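Local coordinates for CurF (Lyngbya majuscula, PDB 5DP2), which forms the cyclopropane ring in curacin A biosynthesis, as an NADP-bound cyclopropanase of the enoyl reductase family, at residues 34-45 and 84-95; 19-27 and 318-329. One frame throughout, in Å; residues are numbered along the deposited sequence.

Contact 1. Residues 34-45 and 84-95; sequences PKSTEVEVQIKA and GVGTVVAVGSDV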
loop_
_atom_site.group_PDB
_atom_site.type_symbol
_atom_site.label_atom_id
_atom_site.label_comp_id
_atom_site.label_asym_id
_atom_site.label_seq_id
_atom_site.Cartn_x
_atom_site.Cartn_y
_atom_site.Cartn_z
ATOM N N PRO A 34 -9.981 -4.092 26.640
ATOM C CA PRO A 34 -10.146 -5.250 25.773
ATOM C C PRO A 34 -10.956 -6.347 26.469
ATOM O O PRO A 34 -10.728 -6.644 27.648
ATOM C CB PRO A 34 -8.694 -5.691 25.510
ATOM C CG PRO A 34 -7.894 -5.147 26.650
ATOM C CD PRO A 34 -8.571 -3.854 26.998
ATOM N N LYS A 35 -11.840 -6.988 25.701
ATOM C CA LYS A 35 -12.525 -8.198 26.123
ATOM C C LYS A 35 -11.527 -9.357 26.124
ATOM O O LYS A 35 -10.350 -9.190 25.737
ATOM C CB LYS A 35 -13.740 -8.458 25.224
ATOM C CG LYS A 35 -14.812 -7.396 25.373
ATOM C CD LYS A 35 -15.921 -7.631 24.385
ATOM C CE LYS A 35 -16.973 -6.552 24.489
ATOM N NZ LYS A 35 -16.405 -5.207 24.169
ATOM N N SER A 36 -11.991 -10.547 26.551
ATOM C CA SER A 36 -11.062 -11.599 26.907
ATOM C C SER A 36 -10.147 -12.073 25.799
ATOM O O SER A 36 -9.075 -12.591 26.090
ATOM C CB SER A 36 -11.807 -12.780 27.524
ATOM O OG SER A 36 -12.612 -13.427 26.573
ATOM N N THR A 37 -10.561 -11.940 24.548
ATOM C CA THR A 37 -9.718 -12.352 23.411
ATOM C C THR A 37 -9.283 -11.186 22.517
ATOM O O THR A 37 -8.926 -11.400 21.364
ATOM C CB THR A 37 -10.266 -13.518 22.613
ATOM O OG1 THR A 37 -11.447 -13.063 22.010
ATOM C CG2 THR A 37 -10.503 -14.732 23.495
ATOM N N GLU A 38 -9.255 -9.978 23.070
ATOM C CA GLU A 38 -8.826 -8.786 22.348
ATOM C C GLU A 38 -7.493 -8.268 22.860
ATOM O O GLU A 38 -7.058 -8.621 23.953
ATOM C CB GLU A 38 -9.882 -7.694 22.482
ATOM C CG GLU A 38 -11.219 -8.029 21.845
ATOM C CD GLU A 38 -12.271 -6.952 22.024
ATOM O OE1 GLU A 38 -12.266 -6.217 23.025
ATOM O OE2 GLU A 38 -13.154 -6.900 21.161
ATOM N N VAL A 39 -6.873 -7.389 22.055
ATOM C CA VAL A 39 -5.631 -6.709 22.388
ATOM C C VAL A 39 -5.810 -5.215 22.099
ATOM O O VAL A 39 -6.370 -4.862 21.060
ATOM C CB VAL A 39 -4.455 -7.248 21.525
ATOM C CG1 VAL A 39 -3.144 -6.576 21.864
ATOM C CG2 VAL A 39 -4.306 -8.760 21.671
ATOM N N GLU A 40 -5.316 -4.361 22.999
ATOM C CA GLU A 40 -5.341 -2.903 22.782
ATOM C C GLU A 40 -3.924 -2.412 22.451
ATOM O O GLU A 40 -2.973 -2.647 23.223
ATOM C CB GLU A 40 -5.851 -2.154 24.004
ATOM C CG GLU A 40 -6.071 -0.670 23.730
ATOM C CD GLU A 40 -6.473 0.134 24.926
ATOM O OE1 GLU A 40 -7.279 1.083 24.741
ATOM O OE2 GLU A 40 -5.968 -0.167 26.028
ATOM N N VAL A 41 -3.815 -1.719 21.314
ATOM C CA VAL A 41 -2.555 -1.176 20.822
ATOM C C VAL A 41 -2.630 0.364 20.842
ATOM O O VAL A 41 -3.599 0.951 20.332
ATOM C CB VAL A 41 -2.275 -1.645 19.382
ATOM C CG1 VAL A 41 -0.945 -1.099 18.890
ATOM C CG2 VAL A 41 -2.298 -3.169 19.311
ATOM N N GLN A 42 -1.627 1.001 21.444
ATOM C CA GLN A 42 -1.470 2.459 21.340
ATOM C C GLN A 42 -0.691 2.761 20.059
ATOM O O GLN A 42 0.468 2.319 19.895
ATOM C CB GLN A 42 -0.736 3.008 22.559
ATOM C CG GLN A 42 -0.690 4.533 22.504
ATOM C CD GLN A 42 -0.168 5.172 23.739
ATOM O OE1 GLN A 42 0.099 4.518 24.722
ATOM N NE2 GLN A 42 -0.042 6.470 23.710
ATOM N N ILE A 43 -1.327 3.444 19.119
ATOM C CA ILE A 43 -0.716 3.716 17.834
ATOM C C ILE A 43 0.419 4.710 17.989
ATOM O O ILE A 43 0.284 5.714 18.679
ATOM C CB ILE A 43 -1.785 4.231 16.823
ATOM C CG1 ILE A 43 -2.907 3.218 16.679
ATOM C CG2 ILE A 43 -1.151 4.579 15.503
ATOM C CD1 ILE A 43 -2.503 1.846 16.178
ATOM N N LYS A 44 1.554 4.425 17.312
ATOM C CA LYS A 44 2.688 5.327 17.304
ATOM C C LYS A 44 2.925 5.984 15.946
ATOM O O LYS A 44 3.351 7.135 15.890
ATOM C CB LYS A 44 3.947 4.615 17.807
ATOM C CG LYS A 44 3.819 4.034 19.227
ATOM C CD LYS A 44 3.691 5.108 20.296
ATOM C CE LYS A 44 3.233 4.560 21.637
ATOM N NZ LYS A 44 4.302 3.747 22.279
ATOM N N ALA A 45 2.666 5.273 14.843
ATOM C CA ALA A 45 2.866 5.839 13.511
ATOM C C ALA A 45 1.903 5.156 12.568
ATOM O O ALA A 45 1.692 3.938 12.639
ATOM C CB ALA A 45 4.319 5.679 13.061
ATOM N N GLY A 84 -0.536 0.241 10.267
ATOM C CA GLY A 84 0.189 1.108 11.164
ATOM C C GLY A 84 1.029 0.328 12.133
ATOM O O GLY A 84 1.158 -0.906 11.992
ATOM N N VAL A 85 1.621 1.037 13.095
ATOM C CA VAL A 85 2.509 0.403 14.072
ATOM C C VAL A 85 2.276 1.009 15.434
ATOM O O VAL A 85 1.893 2.182 15.555
ATOM C CB VAL A 85 4.013 0.549 13.698
ATOM C CG1 VAL A 85 4.331 -0.126 12.376
ATOM C CG2 VAL A 85 4.431 2.004 13.672
ATOM N N GLY A 86 2.486 0.208 16.476
ATOM C CA GLY A 86 2.375 0.743 17.819
ATOM C C GLY A 86 2.785 -0.263 18.859
ATOM O O GLY A 86 3.502 -1.238 18.580
ATOM N N THR A 87 2.352 0.010 20.086
ATOM C CA THR A 87 2.784 -0.740 21.262
ATOM C C THR A 87 1.576 -1.315 21.974
ATOM O O THR A 87 0.594 -0.605 22.217
ATOM C CB THR A 87 3.529 0.186 22.235
ATOM O OG1 THR A 87 4.581 0.856 21.513
ATOM C CG2 THR A 87 4.097 -0.568 23.430
ATOM N N VAL A 88 1.623 -2.607 22.305
ATOM C CA VAL A 88 0.530 -3.219 23.078
ATOM C C VAL A 88 0.501 -2.590 24.484
ATOM O O VAL A 88 1.504 -2.623 25.206
ATOM C CB VAL A 88 0.738 -4.742 23.156
ATOM C CG1 VAL A 88 -0.310 -5.389 24.069
ATOM C CG2 VAL A 88 0.673 -5.357 21.773
ATOM N N VAL A 89 -0.658 -2.043 24.860
ATOM C CA VAL A 89 -0.814 -1.398 26.165
ATOM C C VAL A 89 -1.761 -2.124 27.107
ATOM O O VAL A 89 -1.699 -1.879 28.314
ATOM C CB VAL A 89 -1.198 0.087 26.047
ATOM C CG1 VAL A 89 -0.028 0.891 25.477
ATOM C CG2 VAL A 89 -2.486 0.279 25.262
ATOM N N ALA A 90 -2.622 -2.990 26.594
ATOM C CA ALA A 90 -3.512 -3.799 27.457
ATOM C C ALA A 90 -3.862 -5.039 26.665
ATOM O O ALA A 90 -4.014 -4.986 25.445
ATOM C CB ALA A 90 -4.761 -3.013 27.862
ATOM N N VAL A 91 -4.019 -6.154 27.371
ATOM C CA VAL A 91 -4.313 -7.412 26.739
ATOM C C VAL A 91 -5.520 -8.052 27.424
ATOM O O VAL A 91 -5.620 -8.071 28.660
ATOM C CB VAL A 91 -3.069 -8.330 26.784
ATOM C CG1 VAL A 91 -3.318 -9.630 26.087
ATOM C CG2 VAL A 91 -1.856 -7.636 26.141
ATOM N N GLY A 92 -6.422 -8.611 26.623
ATOM C CA GLY A 92 -7.555 -9.343 27.171
ATOM C C GLY A 92 -7.079 -10.508 28.035
ATOM O O GLY A 92 -6.003 -11.095 27.828
ATOM N N SER A 93 -7.915 -10.859 29.003
ATOM C CA SER A 93 -7.536 -11.795 30.039
ATOM C C SER A 93 -7.113 -13.153 29.529
ATOM O O SER A 93 -6.287 -13.806 30.184
ATOM C CB SER A 93 -8.724 -11.991 30.993
ATOM O OG SER A 93 -9.841 -12.556 30.351
ATOM N N ASP A 94 -7.693 -13.596 28.418
ATOM C CA ASP A 94 -7.494 -14.955 27.942
ATOM C C ASP A 94 -6.471 -15.028 26.792
ATOM O O ASP A 94 -6.284 -16.088 26.198
ATOM C CB ASP A 94 -8.821 -15.612 27.528
ATOM C CG ASP A 94 -9.841 -15.824 28.675
ATOM O OD1 ASP A 94 -9.758 -15.182 29.751
ATOM O OD2 ASP A 94 -10.775 -16.627 28.445
ATOM N N VAL A 95 -5.791 -13.918 26.490
ATOM C CA VAL A 95 -4.822 -13.872 25.399
ATOM C C VAL A 95 -3.446 -14.176 25.927
ATOM O O VAL A 95 -2.991 -13.560 26.894
ATOM C CB VAL A 95 -4.798 -12.489 24.740
ATOM C CG1 VAL A 95 -3.639 -12.357 23.745
ATOM C CG2 VAL A 95 -6.122 -12.191 24.077
HETATM O O HOH W 1 -10.274 -9.131 29.199
#
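Strands 39-45 and 84-91 form an antiparallel ladder in the GroES-like domain, and two classic beta bulges interrupt its register. At the first, V89 and A90 both face E40: E40 O takes a bond from V89 N at 2.9 Å and a weak one from A90 N. At the second, V85 O accepts from K44 N in its carbonyl plane and from A45 N, 31° out of it. G86 lies so close beside the neighbouring strand, its CA 3.2 Å from Q42 O, that a side chain would collide with that carbonyl. V39, V41 and V88 share an apolar face, on which V41 packs against strand 103-107 and the CG1 methyls of V39 and V88 meet at 3.8 Å. On the other face E40, extended with CG anti to its backbone N (chi1 -172°), lays OE2 beside A90 CB at 3.6 Å, while its OE1 forms a salt bridge with R31. In the conformer described, K44 bends at chi2 and chi4, bringing NZ back along its own strand to a 3.0 Å hydrogen bond with T87 OG1. A valine in place of T87 would probably leave this K44 conformer without its acceptor and free to swing away. Past the strands, E38 O binds G92 N at 2.7 Å. Backbone bonding thus sets the register, while the second face mixes E40, Q42 and T87 with A90, V85 and A45.

Contact 2. Residues 19-27 and 318-329; sequences GLLKNLTWM and SEDVVEAFRHLQ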
loop_
_atom_site.group_PDB
_atom_site.type_symbol
_atom_site.label_atom_id
_atom_site.label_comp_id
_atom_site.label_asym_id
_atom_site.label_seq_id
_atom_site.Cartn_x
_atom_site.Cartn_y
_atom_site.Cartn_z
ATOM N N GLY A 19 -15.799 14.978 0.277
ATOM C CA GLY A 19 -15.485 15.970 -0.746
ATOM C C GLY A 19 -14.293 16.862 -0.508
ATOM O O GLY A 19 -13.740 17.405 -1.483
ATOM N N LEU A 20 -13.904 17.072 0.749
ATOM C CA LEU A 20 -12.800 17.996 1.073
ATOM C C LEU A 20 -11.862 17.413 2.125
ATOM O O LEU A 20 -12.318 16.956 3.187
ATOM C CB LEU A 20 -13.275 19.334 1.579
ATOM C CG LEU A 20 -14.046 20.237 0.606
ATOM C CD1 LEU A 20 -14.411 21.518 1.307
ATOM C CD2 LEU A 20 -13.290 20.552 -0.683
ATOM N N LEU A 21 -10.558 17.478 1.871
ATOM C CA LEU A 21 -9.580 17.037 2.859
ATOM C C LEU A 21 -9.661 17.861 4.143
ATOM O O LEU A 21 -9.408 17.330 5.235
ATOM C CB LEU A 21 -8.148 17.075 2.292
ATOM C CG LEU A 21 -7.891 16.152 1.094
ATOM C CD1 LEU A 21 -6.439 16.232 0.680
ATOM C CD2 LEU A 21 -8.298 14.724 1.382
ATOM N N LYS A 22 -10.008 19.150 4.031
ATOM C CA LYS A 22 -9.986 19.998 5.219
ATOM C C LYS A 22 -11.015 19.574 6.247
ATOM O O LYS A 22 -10.966 20.022 7.394
ATOM C CB LYS A 22 -10.138 21.478 4.877
ATOM C CG LYS A 22 -11.526 21.868 4.409
ATOM C CD LYS A 22 -11.594 23.274 3.819
ATOM C CE LYS A 22 -11.822 24.333 4.875
ATOM N NZ LYS A 22 -11.911 25.684 4.243
ATOM N N ASN A 23 -11.981 18.748 5.869
ATOM C CA ASN A 23 -12.961 18.288 6.847
ATOM C C ASN A 23 -12.519 17.080 7.689
ATOM O O ASN A 23 -13.255 16.661 8.601
ATOM C CB ASN A 23 -14.294 17.973 6.184
ATOM C CG ASN A 23 -15.001 19.194 5.626
ATOM O OD1 ASN A 23 -15.004 20.275 6.225
ATOM N ND2 ASN A 23 -15.668 18.999 4.505
ATOM N N LEU A 24 -11.319 16.551 7.450
ATOM C CA LEU A 24 -10.752 15.544 8.361
ATOM C C LEU A 24 -10.623 16.173 9.756
ATOM O O LEU A 24 -10.089 17.265 9.893
ATOM C CB LEU A 24 -9.380 15.120 7.854
ATOM C CG LEU A 24 -9.406 14.155 6.667
ATOM C CD1 LEU A 24 -8.076 14.164 5.934
ATOM C CD2 LEU A 24 -9.772 12.751 7.133
ATOM N N THR A 25 -11.087 15.441 10.771
ATOM C CA THR A 25 -11.253 15.922 12.128
ATOM C C THR A 25 -10.823 14.829 13.120
ATOM O O THR A 25 -11.228 13.689 12.961
ATOM C CB THR A 25 -12.761 16.238 12.343
ATOM O OG1 THR A 25 -13.221 17.172 11.347
ATOM C CG2 THR A 25 -13.037 16.768 13.744
ATOM N N TRP A 26 -10.107 15.183 14.186
ATOM C CA TRP A 26 -9.839 14.263 15.286
ATOM C C TRP A 26 -11.044 14.307 16.242
ATOM O O TRP A 26 -11.225 15.264 16.982
ATOM C CB TRP A 26 -8.554 14.632 16.009
ATOM C CG TRP A 26 -7.306 14.329 15.205
ATOM C CD1 TRP A 26 -6.446 15.223 14.624
ATOM C CD2 TRP A 26 -6.791 13.016 14.902
ATOM N NE1 TRP A 26 -5.440 14.544 13.974
ATOM C CE2 TRP A 26 -5.628 13.194 14.140
ATOM C CE3 TRP A 26 -7.206 11.703 15.211
ATOM C CZ2 TRP A 26 -4.874 12.120 13.681
ATOM C CZ3 TRP A 26 -6.432 10.633 14.776
ATOM C CH2 TRP A 26 -5.281 10.851 14.013
ATOM N N MET A 27 -11.874 13.276 16.187
ATOM C CA MET A 27 -13.082 13.222 17.005
ATOM C C MET A 27 -12.803 12.562 18.344
ATOM O O MET A 27 -12.101 11.546 18.414
ATOM C CB MET A 27 -14.165 12.457 16.279
ATOM C CG MET A 27 -14.697 13.217 15.079
ATOM S SD MET A 27 -15.478 14.796 15.459
ATOM C CE MET A 27 -17.100 14.268 16.012
ATOM N N SER A 318 0.436 14.413 14.061
ATOM C CA SER A 318 -0.996 14.207 13.958
ATOM C C SER A 318 -1.800 15.493 13.791
ATOM O O SER A 318 -2.819 15.483 13.082
ATOM C CB SER A 318 -1.520 13.454 15.183
ATOM O OG SER A 318 -1.261 14.180 16.380
ATOM N N GLU A 319 -1.355 16.590 14.400
ATOM C CA GLU A 319 -2.091 17.838 14.238
ATOM C C GLU A 319 -2.073 18.356 12.800
ATOM O O GLU A 319 -2.935 19.160 12.443
ATOM C CB GLU A 319 -1.624 18.917 15.217
ATOM C CG GLU A 319 -0.196 19.432 15.039
ATOM C CD GLU A 319 0.898 18.678 15.806
ATOM O OE1 GLU A 319 0.668 17.524 16.246
ATOM O OE2 GLU A 319 2.003 19.263 15.952
ATOM N N ASP A 320 -1.131 17.889 11.995
ATOM C CA ASP A 320 -0.992 18.277 10.599
ATOM C C ASP A 320 -1.508 17.203 9.650
ATOM O O ASP A 320 -1.068 17.125 8.503
ATOM C CB ASP A 320 0.471 18.595 10.285
ATOM C CG ASP A 320 0.990 19.774 11.056
ATOM O OD1 ASP A 320 0.172 20.581 11.529
ATOM O OD2 ASP A 320 2.213 19.902 11.175
ATOM N N VAL A 321 -2.476 16.391 10.099
ATOM C CA VAL A 321 -2.967 15.305 9.271
ATOM C C VAL A 321 -3.598 15.790 7.952
ATOM O O VAL A 321 -3.453 15.102 6.939
ATOM C CB VAL A 321 -3.947 14.407 10.092
ATOM C CG1 VAL A 321 -5.220 15.151 10.501
ATOM C CG2 VAL A 321 -4.261 13.124 9.356
ATOM N N VAL A 322 -4.256 16.946 7.936
ATOM C CA VAL A 322 -4.814 17.425 6.670
ATOM C C VAL A 322 -3.678 17.674 5.656
ATOM O O VAL A 322 -3.774 17.278 4.492
ATOM C CB VAL A 322 -5.664 18.701 6.883
ATOM C CG1 VAL A 322 -6.049 19.332 5.549
ATOM C CG2 VAL A 322 -6.925 18.365 7.676
ATOM N N GLU A 323 -2.621 18.347 6.103
ATOM C CA GLU A 323 -1.476 18.583 5.239
ATOM C C GLU A 323 -0.794 17.276 4.801
ATOM O O GLU A 323 -0.264 17.204 3.686
ATOM C CB GLU A 323 -0.479 19.526 5.877
ATOM C CG GLU A 323 -1.021 20.953 5.970
ATOM C CD GLU A 323 -1.537 21.523 4.634
ATOM O OE1 GLU A 323 -0.898 21.344 3.569
ATOM O OE2 GLU A 323 -2.598 22.184 4.632
ATOM N N ALA A 324 -0.784 16.250 5.662
ATOM C CA ALA A 324 -0.224 14.958 5.276
ATOM C C ALA A 324 -1.021 14.355 4.102
ATOM O O ALA A 324 -0.465 13.873 3.124
ATOM C CB ALA A 324 -0.246 14.020 6.466
ATOM N N PHE A 325 -2.369 14.380 4.216
ATOM C CA PHE A 325 -3.207 13.900 3.137
ATOM C C PHE A 325 -2.999 14.731 1.873
ATOM O O PHE A 325 -2.941 14.190 0.767
ATOM C CB PHE A 325 -4.706 13.895 3.516
ATOM C CG PHE A 325 -5.201 12.652 4.250
ATOM C CD1 PHE A 325 -4.754 12.315 5.511
ATOM C CD2 PHE A 325 -6.172 11.848 3.680
ATOM C CE1 PHE A 325 -5.243 11.183 6.166
ATOM C CE2 PHE A 325 -6.680 10.725 4.326
ATOM C CZ PHE A 325 -6.220 10.400 5.593
ATOM N N ARG A 326 -2.876 16.056 2.029
ATOM C CA ARG A 326 -2.668 16.930 0.867
ATOM C C ARG A 326 -1.333 16.678 0.194
ATOM O O ARG A 326 -1.221 16.795 -1.034
ATOM C CB ARG A 326 -2.768 18.398 1.283
ATOM C CG ARG A 326 -4.169 18.907 1.434
ATOM C CD ARG A 326 -4.178 20.357 1.862
ATOM N NE ARG A 326 -5.557 20.802 1.875
ATOM C CZ ARG A 326 -6.043 21.753 2.662
ATOM N NH1 ARG A 326 -5.238 22.412 3.489
ATOM N NH2 ARG A 326 -7.337 22.084 2.601
ATOM N N HIS A 327 -0.318 16.323 0.984
ATOM C CA HIS A 327 1.018 16.046 0.445
ATOM C C HIS A 327 0.920 14.886 -0.540
ATOM O O HIS A 327 1.547 14.874 -1.597
ATOM C CB HIS A 327 1.976 15.770 1.600
ATOM C CG HIS A 327 3.425 15.771 1.231
ATOM N ND1 HIS A 327 4.203 16.904 1.183
ATOM C CD2 HIS A 327 4.258 14.732 0.974
ATOM C CE1 HIS A 327 5.451 16.560 0.895
ATOM N NE2 HIS A 327 5.502 15.248 0.746
ATOM N N LEU A 328 0.119 13.870 -0.179
ATOM C CA LEU A 328 -0.108 12.718 -1.060
ATOM C C LEU A 328 -1.024 13.081 -2.230
ATOM O O LEU A 328 -0.729 12.734 -3.377
ATOM C CB LEU A 328 -0.668 11.533 -0.238
ATOM C CG LEU A 328 -0.787 10.235 -1.013
ATOM C CD1 LEU A 328 0.487 9.821 -1.734
ATOM C CD2 LEU A 328 -1.271 9.152 -0.077
ATOM N N GLN A 329 -2.096 13.829 -1.967
ATOM C CA GLN A 329 -2.992 14.252 -3.048
ATOM C C GLN A 329 -2.252 15.010 -4.152
ATOM O O GLN A 329 -2.490 14.759 -5.333
ATOM C CB GLN A 329 -4.075 15.151 -2.483
ATOM C CG GLN A 329 -5.055 15.662 -3.522
ATOM C CD GLN A 329 -5.925 16.811 -3.032
ATOM O OE1 GLN A 329 -5.569 17.527 -2.081
ATOM N NE2 GLN A 329 -7.057 17.007 -3.688
HETATM O O HOH W 2 -9.553 20.603 1.134
#
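First torsions with CG anti to the carbonyl carbon in both L24 (chi1 -77°) and F325 (chi1 -85°) set a leucine methyl over an aromatic face. L24 CD1 stands 3.7 Å from the centroid of the F325 ring, close to its normal, in a CH-pi contact suited to a branched aliphatic chain. Beside it L21 reaches the helix, its CD1 3.6 Å from R326 CG and also against Q329 OE1. V322, being short and branched, fits against the 3-10 turn, its CG2 3.6 Å from L21 O. Its CG1 lies over one face of the R326 guanidinium, whose NH1 is held by a salt bridge to E323 OE2 at 2.9 Å; a water joins NH2 to K22 N. W26 supplies an indole that is both apolar and a donor: NE1 bonds to S318 O at 2.9 Å, the acceptor near the ring plane but the N-H above the carbonyl plane, while V321 CG1 packs against NE1. S318 O also accepts from V321 N, on the opposite face, so two bonds grip it. Around this contact, strand 11-14 touches L24 and W26, helix 50-57 packs on L21, L24 and F325, and strand 336-340 lies against A324 and L328.

The two contacts lie in one enoyl reductase chain, their centres 26 Å apart and their nearest atoms about 8 Å apart, without touching. Strand 25-28 of contact 2 is followed in the chain by strand 39-48 of contact 1, whereas helix 321-329 comes from near the C-terminus, so contact 2 joins distant parts of the sequence around contact 1. Strand 336-340 connects them: it pairs with strand 39-48 and also packs against helix 321-329. Contact 2 is the nearer to the cofactor, since L328 touches the bound NADP and the Q329 side chain lies about 9 Å from it; G84 of contact 1 is about 13 Å from the bound NADP.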